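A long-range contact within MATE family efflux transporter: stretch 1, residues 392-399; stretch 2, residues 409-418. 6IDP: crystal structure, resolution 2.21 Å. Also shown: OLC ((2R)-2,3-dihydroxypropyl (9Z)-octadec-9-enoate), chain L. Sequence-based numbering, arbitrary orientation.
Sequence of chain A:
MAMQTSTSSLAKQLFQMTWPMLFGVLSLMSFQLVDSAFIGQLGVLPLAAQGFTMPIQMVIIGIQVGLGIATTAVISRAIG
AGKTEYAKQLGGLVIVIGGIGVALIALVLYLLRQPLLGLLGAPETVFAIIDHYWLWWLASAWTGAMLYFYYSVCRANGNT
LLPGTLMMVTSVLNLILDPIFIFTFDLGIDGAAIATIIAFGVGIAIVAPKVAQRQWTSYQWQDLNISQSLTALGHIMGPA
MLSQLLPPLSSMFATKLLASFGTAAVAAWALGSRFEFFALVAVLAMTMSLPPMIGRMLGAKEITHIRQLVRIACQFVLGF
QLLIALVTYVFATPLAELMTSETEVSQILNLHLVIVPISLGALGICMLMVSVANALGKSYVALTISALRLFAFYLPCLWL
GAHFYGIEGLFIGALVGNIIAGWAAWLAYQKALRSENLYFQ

Stretch 1 392-399: AFYLPCLW
Stretch 2, residues 409-418: GLFIGALVGN

Two helical segments of one chain, residues 392-399 and 409-418, pack nearly antiparallel: their N-to-C directions differ by 160° and their axes approach to 7.4 Å, burying 417 Å² in total. Both helices extend beyond the segments at each end. Stretch 2 is regular, with phi/psi near -63/-42 and i to i+4 bonds such as Gly-417 N to Gly-413 O, 2.8 Å. Stretch 1 opens with a wider pi-type turn at 392-394 and is kinked at Pro-396, whose ring nitrogen has no hydrogen to give to the preceding turn; regular bonding continues with Cys-397 N to Phe-393 O (3.2 Å) and Leu-398 N to Tyr-394 O (2.9 Å), and phi/psi stay near -65/-40 over 395-399. The register is set by Tyr-394 CA to Gly-417 CA, 4.4 Å, and Cys-397 CA to Gly-413 CA, 4.5 Å. No direct hydrogen bond joins the two stretches.

Ala-392 (phi/psi -95/-34) lies out of reach. Phe-393 (phi/psi -114/-62, chi1 m, chi2 -42°) starts toward stretch 2, its CB 3.9 Å from Gly-417 O, but its ring leads away. Tyr-394 (phi/psi -64/-62, chi1 t, chi2 58°) leaves its backbone sideways and brings its ring nearer: CE1 packs 3.8 Å from Ala-414 CB, and CD1 lies 3.6 Å from Asn-418 OD1, both oblique to the ring. A water links the polar ends, accepting a hydrogen bond from Asn-418 ND2 (2.9 Å to the water O) and making a weak one with Tyr-394 OH (3.5 Å to the same O); Asn-418 has chi1 m and chi2 -18°.

Leu-395 (m, t) and Pro-396 (C-gamma exo) do not touch stretch 2. Cys-397 (chi1 m) points toward it, with CB 3.2 Å from Gly-413 O and SG in apolar contact with Val-416 CG1 at 3.9 Å (Val-416 chi1 t). The lack of a side chain at Gly-413 leaves room for the Cys-397 backbone: an ideal CB would sit 2.2 Å from Cys-397 O, a clash. Instead Gly-413 CA makes a CA-H...O contact with Cys-397 O, 3.4 Å, 138° at the hydrogen. At Gly-417 a CB would be tight, 3.1 Å from Tyr-394 CA.

Leu-398 (m, t) sets out sideways, and its end comes nearer. Leu-398 CD2 makes apolar contacts with Ala-414 CB at 3.7 Å and Leu-410 CD2 at 4.0 Å, and packs closely, carbon to carbonyl, 3.3 Å from Leu-410 O; Leu-410 has chi1 t and chi2 145°. Trp-399 (t, 79°) points away. The OLC acyl chain runs beside both helices, C12 lying 3.8 Å from Cys-397 O and 3.9 Å from Gly-413 CA.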

ATOM      1  N   ALA A 392     -10.240   0.098 -18.087  1.00 41.11           N
ATOM      2  CA  ALA A 392     -10.039  -0.114 -19.518  1.00 41.81           C
ATOM      3  C   ALA A 392      -9.543  -1.527 -19.824  1.00 43.07           C
ATOM      4  O   ALA A 392      -9.890  -2.104 -20.856  1.00 40.00           O
ATOM      5  CB  ALA A 392      -9.062   0.915 -20.077  1.00 35.93           C
ATOM      6  N   PHE A 393      -8.741  -2.083 -18.920  1.00 40.51           N
ATOM      7  CA  PHE A 393      -8.052  -3.343 -19.185  1.00 43.01           C
ATOM      8  C   PHE A 393      -8.511  -4.505 -18.301  1.00 41.85           C
ATOM      9  O   PHE A 393      -9.022  -5.504 -18.805  1.00 44.42           O
ATOM     10  CB  PHE A 393      -6.543  -3.142 -19.027  1.00 36.19           C
ATOM     11  CG  PHE A 393      -5.995  -2.026 -19.864  1.00 36.28           C
ATOM     12  CD1 PHE A 393      -6.421  -1.853 -21.170  1.00 38.69           C
ATOM     13  CD2 PHE A 393      -5.069  -1.140 -19.340  1.00 38.04           C
ATOM     14  CE1 PHE A 393      -5.924  -0.822 -21.944  1.00 47.72           C
ATOM     15  CE2 PHE A 393      -4.569  -0.103 -20.107  1.00 40.70           C
ATOM     16  CZ  PHE A 393      -4.997   0.055 -21.411  1.00 45.89           C
ATOM     17  N   TYR A 394      -8.322  -4.374 -16.991  1.00 33.87           N
ATOM     18  CA  TYR A 394      -8.550  -5.479 -16.064  1.00 37.44           C
ATOM     19  C   TYR A 394     -10.007  -5.937 -16.014  1.00 36.99           C
ATOM     20  O   TYR A 394     -10.312  -7.087 -16.329  1.00 36.41           O
ATOM     21  CB  TYR A 394      -8.090  -5.090 -14.658  1.00 35.26           C
ATOM     22  CG  TYR A 394      -7.972  -6.249 -13.694  1.00 34.99           C
ATOM     23  CD1 TYR A 394      -7.136  -7.321 -13.970  1.00 37.42           C
ATOM     24  CD2 TYR A 394      -8.679  -6.259 -12.499  1.00 35.70           C
ATOM     25  CE1 TYR A 394      -7.018  -8.380 -13.090  1.00 33.77           C
ATOM     26  CE2 TYR A 394      -8.567  -7.315 -11.610  1.00 32.63           C
ATOM     27  CZ  TYR A 394      -7.735  -8.372 -11.914  1.00 33.37           C
ATOM     28  OH  TYR A 394      -7.612  -9.427 -11.041  1.00 50.52           O
ATOM     29  N   LEU A 395     -10.899  -5.040 -15.606  1.00 34.30           N
ATOM     30  CA  LEU A 395     -12.309  -5.384 -15.455  1.00 37.93           C
ATOM     31  C   LEU A 395     -12.989  -5.794 -16.771  1.00 42.90           C
ATOM     32  O   LEU A 395     -13.764  -6.749 -16.773  1.00 40.17           O
ATOM     33  CB  LEU A 395     -13.077  -4.226 -14.806  1.00 42.29           C
ATOM     34  CG  LEU A 395     -12.834  -4.014 -13.309  1.00 48.32           C
ATOM     35  CD1 LEU A 395     -13.656  -2.843 -12.784  1.00 50.49           C
ATOM     36  CD2 LEU A 395     -13.139  -5.281 -12.521  1.00 45.98           C
ATOM     37  N   PRO A 396     -12.717  -5.085 -17.888  1.00 42.84           N
ATOM     38  CA  PRO A 396     -13.339  -5.580 -19.123  1.00 41.92           C
ATOM     39  C   PRO A 396     -12.860  -6.976 -19.518  1.00 41.55           C
ATOM     40  O   PRO A 396     -13.659  -7.768 -20.014  1.00 39.34           O
ATOM     41  CB  PRO A 396     -12.912  -4.546 -20.170  1.00 44.33           C
ATOM     42  CG  PRO A 396     -12.660  -3.314 -19.399  1.00 39.47           C
ATOM     43  CD  PRO A 396     -12.069  -3.777 -18.099  1.00 36.90           C
ATOM     44  N   CYS A 397     -11.582  -7.274 -19.300  1.00 39.78           N
ATOM     45  CA  CYS A 397     -11.052  -8.590 -19.647  1.00 40.12           C
ATOM     46  C   CYS A 397     -11.602  -9.674 -18.720  1.00 40.72           C
ATOM     47  O   CYS A 397     -11.868 -10.791 -19.159  1.00 36.78           O
ATOM     48  CB  CYS A 397      -9.519  -8.585 -19.613  1.00 36.94           C
ATOM     49  SG  CYS A 397      -8.743  -7.837 -21.073  1.00 42.45           S
ATOM     50  N   LEU A 398     -11.775  -9.338 -17.444  1.00 38.71           N
ATOM     51  CA  LEU A 398     -12.404 -10.250 -16.494  1.00 34.24           C
ATOM     52  C   LEU A 398     -13.826 -10.590 -16.915  1.00 37.88           C
ATOM     53  O   LEU A 398     -14.234 -11.750 -16.868  1.00 42.38           O
ATOM     54  CB  LEU A 398     -12.422  -9.654 -15.087  1.00 35.42           C
ATOM     55  CG  LEU A 398     -11.088  -9.532 -14.353  1.00 42.39           C
ATOM     56  CD1 LEU A 398     -11.331  -9.158 -12.899  1.00 41.03           C
ATOM     57  CD2 LEU A 398     -10.297 -10.820 -14.462  1.00 38.43           C
ATOM     58  N   TRP A 399     -14.577  -9.571 -17.319  1.00 32.64           N
ATOM     59  CA  TRP A 399     -15.973  -9.758 -17.678  1.00 38.97           C
ATOM     60  C   TRP A 399     -16.108 -10.554 -18.968  1.00 38.28           C
ATOM     61  O   TRP A 399     -16.994 -11.396 -19.088  1.00 37.50           O
ATOM     62  CB  TRP A 399     -16.689  -8.411 -17.811  1.00 45.66           C
ATOM     63  CG  TRP A 399     -18.174  -8.556 -17.958  1.00 57.90           C
ATOM     64  CD1 TRP A 399     -19.075  -8.791 -16.960  1.00 61.81           C
ATOM     65  CD2 TRP A 399     -18.930  -8.484 -19.174  1.00 68.12           C
ATOM     66  NE1 TRP A 399     -20.345  -8.867 -17.478  1.00 65.73           N
ATOM     67  CE2 TRP A 399     -20.284  -8.680 -18.833  1.00 69.68           C
ATOM     68  CE3 TRP A 399     -18.596  -8.269 -20.514  1.00 68.50           C
ATOM     69  CZ2 TRP A 399     -21.302  -8.669 -19.786  1.00 75.93           C
ATOM     70  CZ3 TRP A 399     -19.609  -8.258 -21.458  1.00 70.38           C
ATOM     71  CH2 TRP A 399     -20.945  -8.456 -21.089  1.00 76.04           C
ATOM     72  N   GLY A 409     -12.121 -18.788 -17.826  1.00 33.42           N
ATOM     73  CA  GLY A 409     -11.982 -17.673 -18.743  1.00 37.49           C
ATOM     74  C   GLY A 409     -11.677 -16.389 -18.002  1.00 39.98           C
ATOM     75  O   GLY A 409     -10.968 -15.520 -18.507  1.00 37.49           O
ATOM     76  N   LEU A 410     -12.215 -16.275 -16.793  1.00 36.52           N
ATOM     77  CA  LEU A 410     -11.971 -15.110 -15.954  1.00 29.81           C
ATOM     78  C   LEU A 410     -10.491 -15.027 -15.571  1.00 31.98           C
ATOM     79  O   LEU A 410      -9.911 -13.939 -15.552  1.00 29.82           O
ATOM     80  CB  LEU A 410     -12.862 -15.155 -14.709  1.00 29.48           C
ATOM     81  CG  LEU A 410     -12.902 -13.932 -13.793  1.00 36.51           C
ATOM     82  CD1 LEU A 410     -14.297 -13.748 -13.214  1.00 41.57           C
ATOM     83  CD2 LEU A 410     -11.886 -14.069 -12.677  1.00 41.35           C
ATOM     84  N   PHE A 411      -9.883 -16.172 -15.271  1.00 29.02           N
ATOM     85  CA  PHE A 411      -8.458 -16.215 -14.956  1.00 30.46           C
ATOM     86  C   PHE A 411      -7.629 -15.779 -16.163  1.00 29.89           C
ATOM     87  O   PHE A 411      -6.641 -15.063 -16.019  1.00 32.80           O
ATOM     88  CB  PHE A 411      -8.035 -17.615 -14.502  1.00 24.77           C
ATOM     89  CG  PHE A 411      -8.624 -18.036 -13.183  1.00 39.74           C
ATOM     90  CD1 PHE A 411      -9.069 -17.093 -12.272  1.00 39.17           C
ATOM     91  CD2 PHE A 411      -8.727 -19.379 -12.855  1.00 25.62           C
ATOM     92  CE1 PHE A 411      -9.611 -17.482 -11.056  1.00 36.40           C
ATOM     93  CE2 PHE A 411      -9.264 -19.773 -11.643  1.00 26.08           C
ATOM     94  CZ  PHE A 411      -9.708 -18.824 -10.744  1.00 28.89           C
ATOM     95  N   ILE A 412      -8.040 -16.219 -17.349  1.00 30.15           N
ATOM     96  CA  ILE A 412      -7.389 -15.816 -18.591  1.00 31.10           C
ATOM     97  C   ILE A 412      -7.515 -14.308 -18.796  1.00 32.86           C
ATOM     98  O   ILE A 412      -6.573 -13.647 -19.249  1.00 34.67           O
ATOM     99  CB  ILE A 412      -7.985 -16.551 -19.813  1.00 32.90           C
ATOM    100  CG1 ILE A 412      -7.795 -18.061 -19.675  1.00 41.46           C
ATOM    101  CG2 ILE A 412      -7.344 -16.064 -21.105  1.00 28.53           C
ATOM    102  CD1 ILE A 412      -6.346 -18.495 -19.653  1.00 48.79           C
ATOM    103  N   GLY A 413      -8.683 -13.770 -18.455  1.00 28.28           N
ATOM    104  CA  GLY A 413      -8.918 -12.340 -18.536  1.00 28.69           C
ATOM    105  C   GLY A 413      -7.964 -11.553 -17.657  1.00 30.63           C
ATOM    106  O   GLY A 413      -7.432 -10.525 -18.077  1.00 35.73           O
ATOM    107  N   ALA A 414      -7.741 -12.039 -16.439  1.00 26.72           N
ATOM    108  CA  ALA A 414      -6.822 -11.388 -15.511  1.00 28.99           C
ATOM    109  C   ALA A 414      -5.405 -11.398 -16.072  1.00 29.36           C
ATOM    110  O   ALA A 414      -4.659 -10.432 -15.922  1.00 31.17           O
ATOM    111  CB  ALA A 414      -6.862 -12.071 -14.152  1.00 22.31           C
ATOM    112  N   LEU A 415      -5.047 -12.501 -16.720  1.00 32.58           N
ATOM    113  CA  LEU A 415      -3.750 -12.632 -17.372  1.00 29.89           C
ATOM    114  C   LEU A 415      -3.586 -11.602 -18.485  1.00 27.80           C
ATOM    115  O   LEU A 415      -2.596 -10.871 -18.526  1.00 28.32           O
ATOM    116  CB  LEU A 415      -3.580 -14.046 -17.930  1.00 30.38           C
ATOM    117  CG  LEU A 415      -2.484 -14.267 -18.974  1.00 33.74           C
ATOM    118  CD1 LEU A 415      -1.113 -14.014 -18.385  1.00 32.90           C
ATOM    119  CD2 LEU A 415      -2.572 -15.674 -19.536  1.00 39.20           C
ATOM    120  N   VAL A 416      -4.561 -11.553 -19.387  1.00 28.15           N
ATOM    121  CA  VAL A 416      -4.514 -10.626 -20.512  1.00 31.88           C
ATOM    122  C   VAL A 416      -4.544  -9.182 -20.028  1.00 36.33           C
ATOM    123  O   VAL A 416      -3.766  -8.348 -20.489  1.00 37.43           O
ATOM    124  CB  VAL A 416      -5.681 -10.866 -21.487  1.00 32.86           C
ATOM    125  CG1 VAL A 416      -5.697  -9.800 -22.576  1.00 27.77           C
ATOM    126  CG2 VAL A 416      -5.578 -12.255 -22.095  1.00 32.70           C
ATOM    127  N   GLY A 417      -5.439  -8.899 -19.085  1.00 32.10           N
ATOM    128  CA  GLY A 417      -5.589  -7.562 -18.544  1.00 27.62           C
ATOM    129  C   GLY A 417      -4.319  -7.031 -17.910  1.00 32.75           C
ATOM    130  O   GLY A 417      -3.935  -5.885 -18.145  1.00 35.53           O
ATOM    131  N   ASN A 418      -3.661  -7.864 -17.108  1.00 25.83           N
ATOM    132  CA  ASN A 418      -2.437  -7.459 -16.430  1.00 25.04           C
ATOM    133  C   ASN A 418      -1.309  -7.152 -17.408  1.00 30.85           C
ATOM    134  O   ASN A 418      -0.585  -6.171 -17.244  1.00 31.20           O
ATOM    135  CB  ASN A 418      -1.988  -8.538 -15.445  1.00 25.25           C
ATOM    136  CG  ASN A 418      -2.838  -8.571 -14.190  1.00 26.75           C
ATOM    137  OD1 ASN A 418      -3.546  -7.614 -13.883  1.00 31.32           O
ATOM    138  ND2 ASN A 418      -2.766  -9.675 -13.455  1.00 23.85           N
TER
HETATM  139  C18 OLC L 511      -9.726 -18.546 -24.790  1.00 60.09           C
HETATM  140  C10 OLC L 511     -10.306 -11.110 -24.016  1.00 46.32           C
HETATM  141  C17 OLC L 511     -10.547 -18.770 -23.539  1.00 61.72           C
HETATM  142  C11 OLC L 511      -9.654 -11.587 -22.738  1.00 48.83           C
HETATM  143  C16 OLC L 511     -10.418 -17.580 -22.611  1.00 61.02           C
HETATM  144  C12 OLC L 511     -10.470 -12.706 -22.122  1.00 49.84           C
HETATM  145  C15 OLC L 511     -10.815 -16.307 -23.330  1.00 61.36           C
HETATM  146  C13 OLC L 511     -10.620 -13.846 -23.106  1.00 55.75           C
HETATM  147  C14 OLC L 511     -10.811 -15.146 -22.356  1.00 57.08           C
HETATM  148  O   HOH W   1      -4.195  -9.988 -10.991  1.00 31.39           O